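Local atomic coordinates of enoyl-CoA hydratase/isomerase family protein (Mycobacterium tuberculosis, PDB entry 4FN7), a protein that probably acts on enoyl-CoA thioesters in lipid metabolism, as a hydratase or isomerase of the crotonase superfamily. Residues I16-G21 with P28-A33; C114-V119 with R209-A214. All coordinates share one frame; numbering follows the deposited sequence.

The two contacts illustrate two ways of fixing a helix against one mixed sheet: by apolar packing within a single short crossover, and by a charged link between distant parts of the chain. Contact 1 closes first, joining the end of strand 13-18 to the start of helix 28-44 across a short loop. Contact 2 follows in series, tying the approach to strand 117-120 to helix 200-223, with about 90 residues between its segments. Their centres lie 22 Å apart, on opposite sides of the chain's centre, and they do not touch. Contact 1 stays within its own subunit, whereas contact 2 borders a neighbouring subunit of the three-chain assembly.

Contact 1. Residues I16-G21 with P28-A33; sequences ISMDDG and PAMQQA
Beside Asp20, whose CB meets the terminal methyl of Met30, the carboxylate oxygen OD1 of Asp19 is gripped by two donors. One is the backbone N of Gly21, which reaches Asp19 OD1 at 2.8 Å and closes an Asx turn; the other is the side-chain amide of Asn54. The Gly21 N-H comes from above the carboxylate plane, about 40° out of it, and its angle of 147° at the hydrogen makes a moderately bent bond. This turn takes the chain away from the end of strand 13-18, and Asn24 braces it by accepting from the N of Asp20 and donating to the O of Met18.

Across the contact the meeting is apolar and falls almost wholly to Met30. The Met30 side chain leaves the helix toward the strand end with CG opposite the backbone N (chi1 176°), then bends at both later torsions. Its sulphur SD thereby lies 4.0 Å from CG of Met18, while its methyl CE lies between Met18 and Asp20, 4.1 Å from CB of the first and 4.0 Å from CB of the second. The two methionines cross at about a right angle.

Strand 13-18, helix 28-44 and strand 48-52 form a beta-alpha-beta crossover of the crotonase fold, and Met30, in the first turn of the crossover helix, packs against the end of the strand that precedes it in the chain. Asp20 meets Met30 chiefly through CB; its OD1 accepts from the backbone N of Lys22, and Pro4 touches both residues.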
loop_
_atom_site.group_PDB
_atom_site.type_symbol
_atom_site.label_atom_id
_atom_site.label_comp_id
_atom_site.label_asym_id
_atom_site.label_seq_id
_atom_site.Cartn_x
_atom_site.Cartn_y
_atom_site.Cartn_z
ATOM N N ILE A 16 24.461 -17.120 -2.995
ATOM C CA ILE A 16 24.033 -18.203 -2.130
ATOM C C ILE A 16 22.907 -18.925 -2.859
ATOM O O ILE A 16 21.874 -18.330 -3.165
ATOM C CB ILE A 16 23.535 -17.633 -0.783
ATOM C CG1 ILE A 16 24.686 -16.928 -0.044
ATOM C CG2 ILE A 16 22.885 -18.713 0.075
ATOM C CD1 ILE A 16 24.261 -16.259 1.265
ATOM N N SER A 17 23.119 -20.193 -3.181
ATOM C CA SER A 17 22.163 -20.931 -3.996
ATOM C C SER A 17 21.605 -22.130 -3.258
ATOM O O SER A 17 22.358 -22.973 -2.758
ATOM C CB SER A 17 22.818 -21.393 -5.298
ATOM O OG SER A 17 23.024 -20.299 -6.166
ATOM N N MET A 18 20.276 -22.199 -3.204
ATOM C CA MET A 18 19.583 -23.329 -2.610
ATOM C C MET A 18 19.334 -24.400 -3.657
ATOM O O MET A 18 18.743 -24.131 -4.708
ATOM C CB MET A 18 18.234 -22.881 -2.040
ATOM C CG MET A 18 18.323 -21.914 -0.871
ATOM S SD MET A 18 16.686 -21.462 -0.253
ATOM C CE MET A 18 16.089 -20.446 -1.606
ATOM N N ASP A 19 19.788 -25.617 -3.377
ATOM C CA ASP A 19 19.403 -26.760 -4.190
ATOM C C ASP A 19 19.532 -28.036 -3.385
ATOM O O ASP A 19 20.611 -28.614 -3.306
ATOM C CB ASP A 19 20.254 -26.860 -5.456
ATOM C CG ASP A 19 19.844 -28.020 -6.334
ATOM O OD1 ASP A 19 18.805 -28.651 -6.039
ATOM O OD2 ASP A 19 20.544 -28.305 -7.321
ATOM N N ASP A 20 18.436 -28.475 -2.775
ATOM C CA ASP A 20 18.472 -29.722 -2.027
ATOM C C ASP A 20 18.068 -30.903 -2.901
ATOM O O ASP A 20 17.852 -32.001 -2.400
ATOM C CB ASP A 20 17.606 -29.646 -0.761
ATOM C CG ASP A 20 16.119 -29.648 -1.058
ATOM O OD1 ASP A 20 15.728 -29.461 -2.228
ATOM O OD2 ASP A 20 15.339 -29.818 -0.095
ATOM N N GLY A 21 17.977 -30.667 -4.207
ATOM C CA GLY A 21 17.608 -31.700 -5.155
ATOM C C GLY A 21 16.118 -31.978 -5.197
ATOM O O GLY A 21 15.662 -32.845 -5.946
ATOM N N PRO A 28 15.072 -27.710 9.083
ATOM C CA PRO A 28 16.224 -27.399 9.938
ATOM C C PRO A 28 17.559 -27.444 9.202
ATOM O O PRO A 28 18.383 -26.550 9.400
ATOM C CB PRO A 28 16.174 -28.491 11.008
ATOM C CG PRO A 28 14.750 -28.917 11.046
ATOM C CD PRO A 28 14.210 -28.757 9.660
ATOM N N ALA A 29 17.772 -28.457 8.369
ATOM C CA ALA A 29 19.035 -28.584 7.648
ATOM C C ALA A 29 19.261 -27.420 6.681
ATOM O O ALA A 29 20.360 -26.850 6.616
ATOM C CB ALA A 29 19.094 -29.910 6.910
ATOM N N MET A 30 18.224 -27.063 5.931
ATOM C CA MET A 30 18.328 -25.964 4.980
ATOM C C MET A 30 18.539 -24.641 5.707
ATOM O O MET A 30 19.332 -23.802 5.272
ATOM C CB MET A 30 17.086 -25.895 4.084
ATOM C CG MET A 30 17.079 -24.721 3.116
ATOM S SD MET A 30 18.334 -24.850 1.824
ATOM C CE MET A 30 17.451 -25.847 0.626
ATOM N N GLN A 31 17.835 -24.445 6.815
ATOM C CA GLN A 31 17.997 -23.211 7.583
ATOM C C GLN A 31 19.417 -23.096 8.136
ATOM O O GLN A 31 20.025 -22.024 8.103
ATOM C CB GLN A 31 16.978 -23.135 8.716
ATOM C CG GLN A 31 15.542 -22.971 8.245
ATOM C CD GLN A 31 14.583 -22.886 9.407
ATOM O OE1 GLN A 31 14.984 -22.577 10.527
ATOM N NE2 GLN A 31 13.308 -23.173 9.153
ATOM N N GLN A 32 19.943 -24.203 8.649
ATOM C CA GLN A 32 21.304 -24.209 9.151
ATOM C C GLN A 32 22.290 -23.856 8.037
ATOM O O GLN A 32 23.209 -23.055 8.237
ATOM C CB GLN A 32 21.635 -25.577 9.742
ATOM C CG GLN A 32 23.019 -25.660 10.349
ATOM C CD GLN A 32 23.316 -27.030 10.914
ATOM O OE1 GLN A 32 22.542 -27.969 10.729
ATOM N NE2 GLN A 32 24.440 -27.152 11.610
ATOM N N ALA A 33 22.093 -24.445 6.859
ATOM C CA ALA A 33 22.992 -24.214 5.734
ATOM C C ALA A 33 22.903 -22.776 5.240
ATOM O O ALA A 33 23.919 -22.166 4.900
ATOM C CB ALA A 33 22.703 -25.194 4.607
#

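Contact 2. Residues C114-V119 with R209-A214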
loop_
_atom_site.group_PDB
_atom_site.type_symbol
_atom_site.label_atom_id
_atom_site.label_comp_id
_atom_site.label_asym_id
_atom_site.label_seq_id
_atom_site.Cartn_x
_atom_site.Cartn_y
_atom_site.Cartn_z
ATOM N N CYS A 114 11.983 -10.965 1.709
ATOM C CA CYS A 114 13.023 -10.315 2.508
ATOM C C CYS A 114 14.094 -9.625 1.664
ATOM O O CYS A 114 14.950 -8.934 2.209
ATOM C CB CYS A 114 13.694 -11.324 3.433
ATOM S SG CYS A 114 12.570 -12.048 4.624
ATOM N N GLY A 115 14.076 -9.815 0.347
ATOM C CA GLY A 115 15.085 -9.194 -0.498
ATOM C C GLY A 115 14.807 -7.727 -0.745
ATOM O O GLY A 115 13.657 -7.309 -0.878
ATOM N N ASP A 116 15.861 -6.924 -0.824
ATOM C CA ASP A 116 15.698 -5.529 -1.207
ATOM C C ASP A 116 15.172 -5.417 -2.636
ATOM O O ASP A 116 14.424 -4.493 -2.960
ATOM C CB ASP A 116 17.017 -4.773 -1.076
ATOM C CG ASP A 116 17.509 -4.730 0.341
ATOM O OD1 ASP A 116 16.881 -4.029 1.162
ATOM O OD2 ASP A 116 18.531 -5.381 0.635
ATOM N N HIS A 117 15.587 -6.355 -3.478
ATOM C CA HIS A 117 15.168 -6.408 -4.874
ATOM C C HIS A 117 14.945 -7.869 -5.224
ATOM O O HIS A 117 15.759 -8.726 -4.874
ATOM C CB HIS A 117 16.251 -5.806 -5.782
ATOM C CG HIS A 117 15.837 -5.676 -7.214
ATOM N ND1 HIS A 117 14.830 -4.830 -7.625
ATOM C CD2 HIS A 117 16.300 -6.283 -8.333
ATOM C CE1 HIS A 117 14.688 -4.925 -8.936
ATOM N NE2 HIS A 117 15.565 -5.803 -9.390
ATOM N N ARG A 118 13.848 -8.144 -5.926
ATOM C CA ARG A 118 13.402 -9.512 -6.181
ATOM C C ARG A 118 13.100 -9.695 -7.661
ATOM O O ARG A 118 12.248 -9.000 -8.211
ATOM C CB ARG A 118 12.149 -9.800 -5.350
ATOM C CG ARG A 118 12.360 -9.608 -3.853
ATOM C CD ARG A 118 11.034 -9.371 -3.131
ATOM N NE ARG A 118 10.418 -8.126 -3.573
ATOM C CZ ARG A 118 9.205 -7.724 -3.218
ATOM N NH1 ARG A 118 8.453 -8.484 -2.427
ATOM N NH2 ARG A 118 8.734 -6.569 -3.666
ATOM N N VAL A 119 13.805 -10.629 -8.295
ATOM C CA VAL A 119 13.690 -10.856 -9.728
ATOM C C VAL A 119 13.085 -12.227 -9.976
ATOM O O VAL A 119 13.523 -13.202 -9.372
ATOM C CB VAL A 119 15.082 -10.815 -10.409
ATOM C CG1 VAL A 119 14.940 -10.922 -11.919
ATOM C CG2 VAL A 119 15.816 -9.535 -10.037
ATOM N N ARG A 209 15.349 1.947 9.110
ATOM C CA ARG A 209 14.309 2.944 9.365
ATOM C C ARG A 209 13.043 2.613 8.588
ATOM O O ARG A 209 11.930 2.754 9.106
ATOM C CB ARG A 209 14.788 4.344 8.990
ATOM C CG ARG A 209 15.904 4.874 9.883
ATOM C CD ARG A 209 16.254 6.299 9.512
ATOM N NE ARG A 209 17.233 6.846 10.439
ATOM C CZ ARG A 209 17.555 8.132 10.527
ATOM N NH1 ARG A 209 16.987 9.029 9.732
ATOM N NH2 ARG A 209 18.452 8.522 11.423
ATOM N N SER A 210 13.213 2.164 7.347
ATOM C CA SER A 210 12.072 1.872 6.483
ATOM C C SER A 210 11.354 0.584 6.869
ATOM O O SER A 210 10.284 0.304 6.332
ATOM C CB SER A 210 12.494 1.808 5.014
ATOM O OG SER A 210 13.108 0.571 4.702
ATOM N N ARG A 211 11.912 -0.167 7.815
ATOM C CA ARG A 211 11.361 -1.463 8.220
ATOM C C ARG A 211 11.183 -1.598 9.730
ATOM O O ARG A 211 10.892 -2.684 10.223
ATOM C CB ARG A 211 12.275 -2.594 7.724
ATOM C CG ARG A 211 12.401 -2.618 6.224
ATOM C CD ARG A 211 13.459 -3.572 5.719
ATOM N NE ARG A 211 13.526 -3.453 4.271
ATOM C CZ ARG A 211 14.384 -4.095 3.488
ATOM N NH1 ARG A 211 15.290 -4.919 4.009
ATOM N NH2 ARG A 211 14.331 -3.913 2.180
ATOM N N ALA A 212 11.334 -0.500 10.459
ATOM C CA ALA A 212 11.426 -0.570 11.913
ATOM C C ALA A 212 10.228 -1.245 12.580
ATOM O O ALA A 212 10.398 -2.142 13.415
ATOM C CB ALA A 212 11.648 0.824 12.490
ATOM N N ASP A 213 9.022 -0.813 12.226
ATOM C CA ASP A 213 7.824 -1.360 12.857
ATOM C C ASP A 213 7.623 -2.816 12.469
ATOM O O ASP A 213 7.219 -3.638 13.293
ATOM C CB ASP A 213 6.584 -0.548 12.480
ATOM C CG ASP A 213 6.558 0.819 13.133
ATOM O OD1 ASP A 213 7.401 1.078 14.018
ATOM O OD2 ASP A 213 5.679 1.629 12.769
ATOM N N ALA A 214 7.905 -3.136 11.210
ATOM C CA ALA A 214 7.783 -4.508 10.745
ATOM C C ALA A 214 8.749 -5.426 11.492
ATOM O O ALA A 214 8.371 -6.515 11.917
ATOM C CB ALA A 214 8.019 -4.580 9.254
HETATM O O HOH W 1 17.023 -6.986 2.941
#
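Asp116 and Arg211 are brought together by matching first torsions, each with CG anti to its carbonyl carbon (chi1 -63° in Asp116), and by a chain that in Arg211 runs fully extended from CG to NE. The arginine thus carries its guanidinium across to the aspartate, and the side chains cross at about a right angle. NH2 of Arg211 forms a salt bridge to OD1 of Asp116 at 2.7 Å, short but bent, with 131° at the hydrogen. Although the two planes lie only 18° apart, they are offset, and the oxygen is met from above the carboxylate plane.

A water in the guanidinium plane makes a second link: it accepts from NH1 of Arg211 at 2.9 Å and lies 2.9 Å from the O of Cys114, to which it can donate. NH1 further bonds the O of Leu90. OD2 of Asp116 pairs with Lys207 and accepts from the N of Val96, and two cations would probably favour the charged carboxylate. NE of Arg211 donates a hydrogen bond to OE1 of Gln155 of a neighbouring subunit, placing this buried salt bridge, between the loop into strand 117-120 and helix 200-223, beside a subunit interface of the crotonase-fold trimer.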